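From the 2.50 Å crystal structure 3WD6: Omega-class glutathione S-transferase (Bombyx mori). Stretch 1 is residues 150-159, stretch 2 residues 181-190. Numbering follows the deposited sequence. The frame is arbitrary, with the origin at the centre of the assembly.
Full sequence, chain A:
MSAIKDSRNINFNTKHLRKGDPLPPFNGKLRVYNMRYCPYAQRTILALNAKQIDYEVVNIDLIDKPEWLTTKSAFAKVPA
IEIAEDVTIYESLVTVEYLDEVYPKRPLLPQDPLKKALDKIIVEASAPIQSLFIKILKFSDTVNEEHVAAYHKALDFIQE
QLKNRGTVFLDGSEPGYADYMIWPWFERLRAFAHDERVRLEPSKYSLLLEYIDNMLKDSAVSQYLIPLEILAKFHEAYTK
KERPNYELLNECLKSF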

ATOM      1  N   ALA A 150      16.323 -13.151  -1.433  1.00 32.35           N
ATOM      2  CA  ALA A 150      15.746 -12.325  -2.487  1.00 33.39           C
ATOM      3  C   ALA A 150      15.272 -10.985  -1.912  1.00 31.66           C
ATOM      4  O   ALA A 150      15.502  -9.912  -2.485  1.00 31.48           O
ATOM      5  N   TYR A 151      14.599 -11.075  -0.775  1.00 28.42           N
ATOM      6  CA  TYR A 151      14.144  -9.923  -0.027  1.00 30.98           C
ATOM      7  C   TYR A 151      15.302  -8.951   0.264  1.00 31.77           C
ATOM      8  O   TYR A 151      15.177  -7.738   0.057  1.00 28.73           O
ATOM      9  N   HIS A 152      16.433  -9.485   0.716  1.00 31.92           N
ATOM     10  CA  HIS A 152      17.606  -8.654   0.976  1.00 32.26           C
ATOM     11  C   HIS A 152      18.179  -8.036  -0.279  1.00 29.22           C
ATOM     12  O   HIS A 152      18.690  -6.913  -0.236  1.00 31.90           O
ATOM     13  N   LYS A 153      18.123  -8.771  -1.382  1.00 27.53           N
ATOM     14  CA  LYS A 153      18.541  -8.231  -2.668  1.00 31.22           C
ATOM     15  C   LYS A 153      17.640  -7.059  -2.979  1.00 30.28           C
ATOM     16  O   LYS A 153      18.078  -6.038  -3.525  1.00 28.94           O
ATOM     17  N   ALA A 154      16.365  -7.233  -2.637  1.00 29.63           N
ATOM     18  CA  ALA A 154      15.355  -6.225  -2.882  1.00 26.74           C
ATOM     19  C   ALA A 154      15.717  -4.949  -2.122  1.00 25.39           C
ATOM     20  O   ALA A 154      15.784  -3.857  -2.706  1.00 24.29           O
ATOM     21  N   LEU A 155      15.964  -5.091  -0.822  1.00 23.78           N
ATOM     22  CA  LEU A 155      16.324  -3.944  -0.002  1.00 24.38           C
ATOM     23  C   LEU A 155      17.619  -3.294  -0.510  1.00 26.86           C
ATOM     24  O   LEU A 155      17.682  -2.067  -0.653  1.00 23.69           O
ATOM     25  N   ASP A 156      18.637  -4.115  -0.795  1.00 25.79           N
ATOM     26  CA  ASP A 156      19.911  -3.605  -1.284  1.00 26.90           C
ATOM     27  C   ASP A 156      19.699  -2.703  -2.492  1.00 25.14           C
ATOM     28  O   ASP A 156      20.243  -1.591  -2.564  1.00 24.22           O
ATOM     29  N   PHE A 157      18.916  -3.198  -3.446  1.00 24.19           N
ATOM     30  CA  PHE A 157      18.715  -2.499  -4.710  1.00 23.54           C
ATOM     31  C   PHE A 157      18.053  -1.158  -4.445  1.00 23.36           C
ATOM     32  O   PHE A 157      18.496  -0.122  -4.959  1.00 23.91           O
ATOM     33  N   ILE A 158      17.004  -1.175  -3.626  1.00 22.64           N
ATOM     34  CA  ILE A 158      16.255   0.042  -3.342  1.00 22.33           C
ATOM     35  C   ILE A 158      17.113   1.082  -2.605  1.00 21.04           C
ATOM     36  O   ILE A 158      17.210   2.241  -3.036  1.00 17.66           O
ATOM     37  N   GLN A 159      17.758   0.658  -1.521  1.00 22.96           N
ATOM     38  CA  GLN A 159      18.693   1.523  -0.817  1.00 22.19           C
ATOM     39  C   GLN A 159      19.725   2.130  -1.760  1.00 20.59           C
ATOM     40  O   GLN A 159      20.000   3.327  -1.687  1.00 21.23           O
ATOM     41  N   MET A 181       4.469   3.912  -3.860  1.00 16.54           N
ATOM     42  CA  MET A 181       3.985   2.626  -4.385  1.00 17.97           C
ATOM     43  C   MET A 181       4.673   1.431  -3.702  1.00 19.57           C
ATOM     44  O   MET A 181       4.172   0.297  -3.755  1.00 17.92           O
ATOM     45  N   ILE A 182       5.800   1.687  -3.041  1.00 16.84           N
ATOM     46  CA  ILE A 182       6.441   0.626  -2.284  1.00 16.51           C
ATOM     47  C   ILE A 182       6.189   0.806  -0.786  1.00 19.46           C
ATOM     48  O   ILE A 182       6.345  -0.138   0.006  1.00 17.75           O
ATOM     49  N   TRP A 183       5.781   2.013  -0.393  1.00 18.20           N
ATOM     50  CA  TRP A 183       5.660   2.332   1.028  1.00 16.93           C
ATOM     51  C   TRP A 183       4.887   1.296   1.888  1.00 16.89           C
ATOM     52  O   TRP A 183       5.293   0.988   3.010  1.00 17.27           O
ATOM     53  N   PRO A 184       3.759   0.777   1.381  1.00 17.62           N
ATOM     54  CA  PRO A 184       2.956  -0.073   2.277  1.00 17.36           C
ATOM     55  C   PRO A 184       3.743  -1.253   2.861  1.00 18.89           C
ATOM     56  O   PRO A 184       3.473  -1.724   3.989  1.00 15.59           O
ATOM     57  N   TRP A 185       4.699  -1.758   2.088  1.00 18.02           N
ATOM     58  CA  TRP A 185       5.452  -2.904   2.577  1.00 18.42           C
ATOM     59  C   TRP A 185       6.459  -2.479   3.619  1.00 21.64           C
ATOM     60  O   TRP A 185       6.656  -3.187   4.604  1.00 22.04           O
ATOM     61  N   PHE A 186       7.052  -1.300   3.440  1.00 17.55           N
ATOM     62  CA  PHE A 186       7.870  -0.747   4.508  1.00 18.43           C
ATOM     63  C   PHE A 186       7.060  -0.488   5.790  1.00 22.03           C
ATOM     64  O   PHE A 186       7.580  -0.692   6.908  1.00 21.96           O
ATOM     65  N   GLU A 187       5.807  -0.039   5.648  1.00 17.58           N
ATOM     66  CA  GLU A 187       4.980   0.207   6.819  1.00 18.84           C
ATOM     67  C   GLU A 187       4.838  -1.100   7.585  1.00 19.70           C
ATOM     68  O   GLU A 187       4.888  -1.123   8.824  1.00 19.26           O
ATOM     69  N   ARG A 188       4.683  -2.189   6.836  1.00 21.15           N
ATOM     70  CA  ARG A 188       4.469  -3.517   7.412  1.00 20.75           C
ATOM     71  C   ARG A 188       5.765  -4.124   7.956  1.00 24.18           C
ATOM     72  O   ARG A 188       5.750  -4.818   8.976  1.00 24.96           O
ATOM     73  N   LEU A 189       6.887  -3.836   7.300  1.00 23.35           N
ATOM     74  CA  LEU A 189       8.183  -4.361   7.733  1.00 28.11           C
ATOM     75  C   LEU A 189       8.391  -4.019   9.217  1.00 28.16           C
ATOM     76  O   LEU A 189       8.934  -4.825   9.984  1.00 27.39           O
ATOM     77  N   ARG A 190       7.932  -2.827   9.603  1.00 25.63           N
ATOM     78  CA  ARG A 190       8.031  -2.351  10.979  1.00 25.08           C
ATOM     79  C   ARG A 190       7.416  -3.337  12.003  1.00 28.19           C
ATOM     80  O   ARG A 190       7.949  -3.512  13.105  1.00 26.37           O
TER

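The contact between the two stretches is a small, wholly side-chain-mediated apolar contact between two helices that stand well apart, with no hydrogen bond crossing it. The helix axes come no closer than 13.6 Å, and their N-to-C directions differ by 122°, so the chains run obliquely and nearer to antiparallel than parallel. The backbone register agrees: Leu 155 CA lies 10.1 Å from Phe 186 CA, and Ile 158 CA lies 9.9 Å from Ile 182 CA. At such separations only side chains can bridge the gap, and the surface buried, both sides summed, is a modest 216 Å².

Six residues carry the contact. Tyr 151, Leu 155 and Ile 158 follow the i, i+4, i+7 spacing that places residues along one side of a helix; Ile 182, Phe 186 and Leu 189 repeat that spacing on the other. Because the directions differ by more than 90°, the late residue of one trio pairs with the early residue of the other. All six are buried in the assembly.

At one end, the CA-to-CB bonds of Ile 158 and Ile 182 both point toward the opposite stretch. Ile 158 is m at chi1 and t at chi2, whereas Ile 182 is p and t; the two side chains meet with Ile 158 CG2 4.1 Å from Ile 182 CD1. Ile 158 also reaches Phe 186, its CD1 lying 4.3 Å from Phe 186 CZ in an oblique position relative to the ring. Ile 158 has the largest area covered by the opposing stretch, 52 Å².

In the middle, Leu 155 and Phe 186 start sideways, but their ends come nearer. Leu 155 adopts the m, t rotamer, and Phe 186 has chi1 m with chi2 at -38°. Leu 155 CD2 lies 3.9 Å from Phe 186 CE1, at the ring edge and near its plane, so this is an edge contact rather than packing on the ring face. The same methyl makes a looser contact, Leu 155 CD2 being 4.5 Å from Leu 189 CD1.

At the far end, the CA-to-CB bond of Leu 189 points toward stretch 1, with chi1 and chi2 both t. Tyr 151 starts sideways, and its t chi1, with chi2 at 78°, carries the ring end nearer. Leu 189 CD1 sits at the edge of this ring, near its plane, 3.5 Å from Tyr 151 OH and 4.4 Å from Tyr 151 CZ. The hydroxyl is hydrogen-bonded elsewhere in the structure, so its polar demand is met although its neighbour here is a methyl.

Side-chain hydrogen bonds within stretch 2, away from the contact, include Trp 183 NE1 to Glu 187 OE2 at 3.0 Å and Arg 188 NH1 to Pro 184 O, also at 3.0 Å. Asp 156 OD1 is among the polar groups bonded elsewhere in the structure. No water or bound group is among the listed coordinates.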

ATOM      1  CB  ALA A 150      14.595 -13.058  -3.159  1.00 26.60           C
ATOM      2  CB  TYR A 151      13.458 -10.424   1.250  1.00 29.10           C
ATOM      3  CG  TYR A 151      13.389  -9.467   2.422  1.00 31.38           C
ATOM      4  CD1 TYR A 151      12.452  -8.436   2.462  1.00 26.72           C
ATOM      5  CD2 TYR A 151      14.225  -9.636   3.524  1.00 32.24           C
ATOM      6  CE1 TYR A 151      12.382  -7.577   3.553  1.00 29.87           C
ATOM      7  CE2 TYR A 151      14.158  -8.788   4.622  1.00 30.28           C
ATOM      8  CZ  TYR A 151      13.239  -7.760   4.632  1.00 30.89           C
ATOM      9  OH  TYR A 151      13.171  -6.923   5.727  1.00 29.73           O
ATOM     10  CB  HIS A 152      18.695  -9.432   1.718  1.00 33.97           C
ATOM     11  CG  HIS A 152      18.415  -9.593   3.175  1.00 34.23           C
ATOM     12  ND1 HIS A 152      17.918 -10.762   3.712  1.00 38.52           N
ATOM     13  CD2 HIS A 152      18.531  -8.721   4.205  1.00 33.44           C
ATOM     14  CE1 HIS A 152      17.757 -10.611   5.016  1.00 37.86           C
ATOM     15  NE2 HIS A 152      18.123  -9.383   5.339  1.00 37.79           N
ATOM     16  CB  LYS A 153      18.373  -9.271  -3.783  1.00 33.20           C
ATOM     17  CG  LYS A 153      19.609 -10.119  -4.076  1.00 39.25           C
ATOM     18  CD  LYS A 153      19.479 -10.828  -5.447  1.00 43.70           C
ATOM     19  CE  LYS A 153      19.695  -9.837  -6.610  1.00 50.38           C
ATOM     20  NZ  LYS A 153      19.268 -10.338  -7.956  1.00 49.98           N
ATOM     21  CB  ALA A 154      13.980  -6.747  -2.471  1.00 25.69           C
ATOM     22  CB  LEU A 155      16.470  -4.357   1.458  1.00 25.77           C
ATOM     23  CG  LEU A 155      15.242  -5.069   2.041  1.00 27.96           C
ATOM     24  CD1 LEU A 155      15.552  -5.586   3.435  1.00 25.02           C
ATOM     25  CD2 LEU A 155      14.019  -4.152   2.050  1.00 23.99           C
ATOM     26  CB  ASP A 156      20.868  -4.747  -1.667  1.00 27.54           C
ATOM     27  CG  ASP A 156      21.341  -5.554  -0.467  1.00 29.55           C
ATOM     28  OD1 ASP A 156      21.266  -5.046   0.677  1.00 26.97           O
ATOM     29  OD2 ASP A 156      21.802  -6.708  -0.672  1.00 29.86           O
ATOM     30  CB  PHE A 157      17.855  -3.338  -5.655  1.00 24.52           C
ATOM     31  CG  PHE A 157      17.597  -2.688  -6.985  1.00 23.65           C
ATOM     32  CD1 PHE A 157      18.488  -2.859  -8.036  1.00 20.94           C
ATOM     33  CD2 PHE A 157      16.454  -1.921  -7.198  1.00 23.35           C
ATOM     34  CE1 PHE A 157      18.261  -2.276  -9.277  1.00 20.05           C
ATOM     35  CE2 PHE A 157      16.219  -1.328  -8.444  1.00 24.73           C
ATOM     36  CZ  PHE A 157      17.127  -1.514  -9.492  1.00 21.54           C
ATOM     37  CB  ILE A 158      14.967  -0.271  -2.588  1.00 20.60           C
ATOM     38  CG1 ILE A 158      14.082  -1.153  -3.476  1.00 20.17           C
ATOM     39  CG2 ILE A 158      14.254   1.021  -2.216  1.00 17.35           C
ATOM     40  CD1 ILE A 158      12.788  -1.611  -2.822  1.00 20.90           C
ATOM     41  CB  GLN A 159      19.403   0.771   0.300  1.00 22.41           C
ATOM     42  CG  GLN A 159      20.191   1.668   1.251  1.00 19.91           C
ATOM     43  CD  GLN A 159      20.580   0.916   2.508  1.00 23.92           C
ATOM     44  OE1 GLN A 159      20.267   1.332   3.644  1.00 24.23           O
ATOM     45  NE2 GLN A 159      21.254  -0.206   2.316  1.00 19.04           N
ATOM     46  CB  MET A 181       4.104   2.546  -5.916  1.00 15.02           C
ATOM     47  CG  MET A 181       3.210   3.529  -6.667  1.00 14.78           C
ATOM     48  SD  MET A 181       1.455   3.369  -6.255  1.00 16.47           S
ATOM     49  CE  MET A 181       1.262   4.655  -5.009  1.00 15.21           C
ATOM     50  CB  ILE A 182       7.967   0.520  -2.589  1.00 17.93           C
ATOM     51  CG1 ILE A 182       8.758   1.667  -1.954  1.00 18.10           C
ATOM     52  CG2 ILE A 182       8.211   0.477  -4.102  1.00 17.12           C
ATOM     53  CD1 ILE A 182      10.249   1.700  -2.387  1.00 18.45           C
ATOM     54  CB  TRP A 183       5.052   3.732   1.246  1.00 17.87           C
ATOM     55  CG  TRP A 183       4.717   3.884   2.691  1.00 16.98           C
ATOM     56  CD1 TRP A 183       3.470   3.893   3.261  1.00 17.75           C
ATOM     57  CD2 TRP A 183       5.652   3.949   3.764  1.00 15.41           C
ATOM     58  NE1 TRP A 183       3.576   3.998   4.635  1.00 16.41           N
ATOM     59  CE2 TRP A 183       4.908   4.023   4.968  1.00 19.57           C
ATOM     60  CE3 TRP A 183       7.049   3.972   3.828  1.00 15.72           C
ATOM     61  CZ2 TRP A 183       5.520   4.114   6.225  1.00 18.52           C
ATOM     62  CZ3 TRP A 183       7.658   4.063   5.079  1.00 18.61           C
ATOM     63  CH2 TRP A 183       6.889   4.127   6.262  1.00 16.03           C
ATOM     64  CB  PRO A 184       1.843  -0.599   1.355  1.00 18.17           C
ATOM     65  CG  PRO A 184       1.711   0.474   0.291  1.00 18.41           C
ATOM     66  CD  PRO A 184       3.126   0.957   0.055  1.00 16.89           C
ATOM     67  CB  TRP A 185       6.022  -3.744   1.441  1.00 14.77           C
ATOM     68  CG  TRP A 185       4.873  -4.408   0.784  1.00 20.60           C
ATOM     69  CD1 TRP A 185       4.292  -5.598   1.149  1.00 17.84           C
ATOM     70  CD2 TRP A 185       4.063  -3.877  -0.283  1.00 19.11           C
ATOM     71  NE1 TRP A 185       3.204  -5.854   0.346  1.00 18.25           N
ATOM     72  CE2 TRP A 185       3.040  -4.822  -0.540  1.00 17.86           C
ATOM     73  CE3 TRP A 185       4.119  -2.711  -1.058  1.00 16.67           C
ATOM     74  CZ2 TRP A 185       2.078  -4.634  -1.534  1.00 19.78           C
ATOM     75  CZ3 TRP A 185       3.165  -2.526  -2.053  1.00 17.66           C
ATOM     76  CH2 TRP A 185       2.156  -3.485  -2.283  1.00 20.04           C
ATOM     77  CB  PHE A 186       8.606   0.505   4.041  1.00 17.75           C
ATOM     78  CG  PHE A 186       9.689   0.214   3.038  1.00 20.75           C
ATOM     79  CD1 PHE A 186      10.493  -0.931   3.170  1.00 22.24           C
ATOM     80  CD2 PHE A 186       9.895   1.060   1.953  1.00 18.48           C
ATOM     81  CE1 PHE A 186      11.495  -1.219   2.232  1.00 21.04           C
ATOM     82  CE2 PHE A 186      10.902   0.792   1.019  1.00 22.44           C
ATOM     83  CZ  PHE A 186      11.701  -0.352   1.159  1.00 23.15           C
ATOM     84  CB  GLU A 187       3.589   0.765   6.444  1.00 18.09           C
ATOM     85  CG  GLU A 187       2.748   1.146   7.678  1.00 16.60           C
ATOM     86  CD  GLU A 187       1.485   1.968   7.373  1.00 19.36           C
ATOM     87  OE1 GLU A 187       0.449   1.761   8.055  1.00 20.32           O
ATOM     88  OE2 GLU A 187       1.520   2.842   6.471  1.00 20.53           O
ATOM     89  CB  ARG A 188       3.791  -4.447   6.387  1.00 19.16           C
ATOM     90  CG  ARG A 188       2.256  -4.296   6.337  1.00 20.14           C
ATOM     91  CD  ARG A 188       1.696  -4.260   4.918  1.00 15.05           C
ATOM     92  NE  ARG A 188       0.253  -3.982   4.903  1.00 18.24           N
ATOM     93  CZ  ARG A 188      -0.278  -2.766   4.767  1.00 16.33           C
ATOM     94  NH1 ARG A 188       0.506  -1.709   4.622  1.00 17.52           N
ATOM     95  NH2 ARG A 188      -1.591  -2.606   4.763  1.00 15.06           N
ATOM     96  CB  LEU A 189       9.320  -3.791   6.853  1.00 28.90           C
ATOM     97  CG  LEU A 189      10.799  -4.186   7.036  1.00 31.27           C
ATOM     98  CD1 LEU A 189      11.634  -3.796   5.813  1.00 31.07           C
ATOM     99  CD2 LEU A 189      11.419  -3.595   8.310  1.00 31.75           C
ATOM    100  CB  ARG A 190       7.406  -0.953  11.099  1.00 22.35           C
ATOM    101  CG  ARG A 190       8.325   0.175  10.634  1.00 24.31           C
ATOM    102  CD  ARG A 190       7.558   1.434  10.181  1.00 20.53           C
ATOM    103  NE  ARG A 190       6.851   2.161  11.237  1.00 23.31           N
ATOM    104  CZ  ARG A 190       5.527   2.115  11.430  1.00 26.48           C
ATOM    105  NH1 ARG A 190       4.760   1.357  10.651  1.00 26.18           N
ATOM    106  NH2 ARG A 190       4.960   2.831  12.397  1.00 25.47           N
TER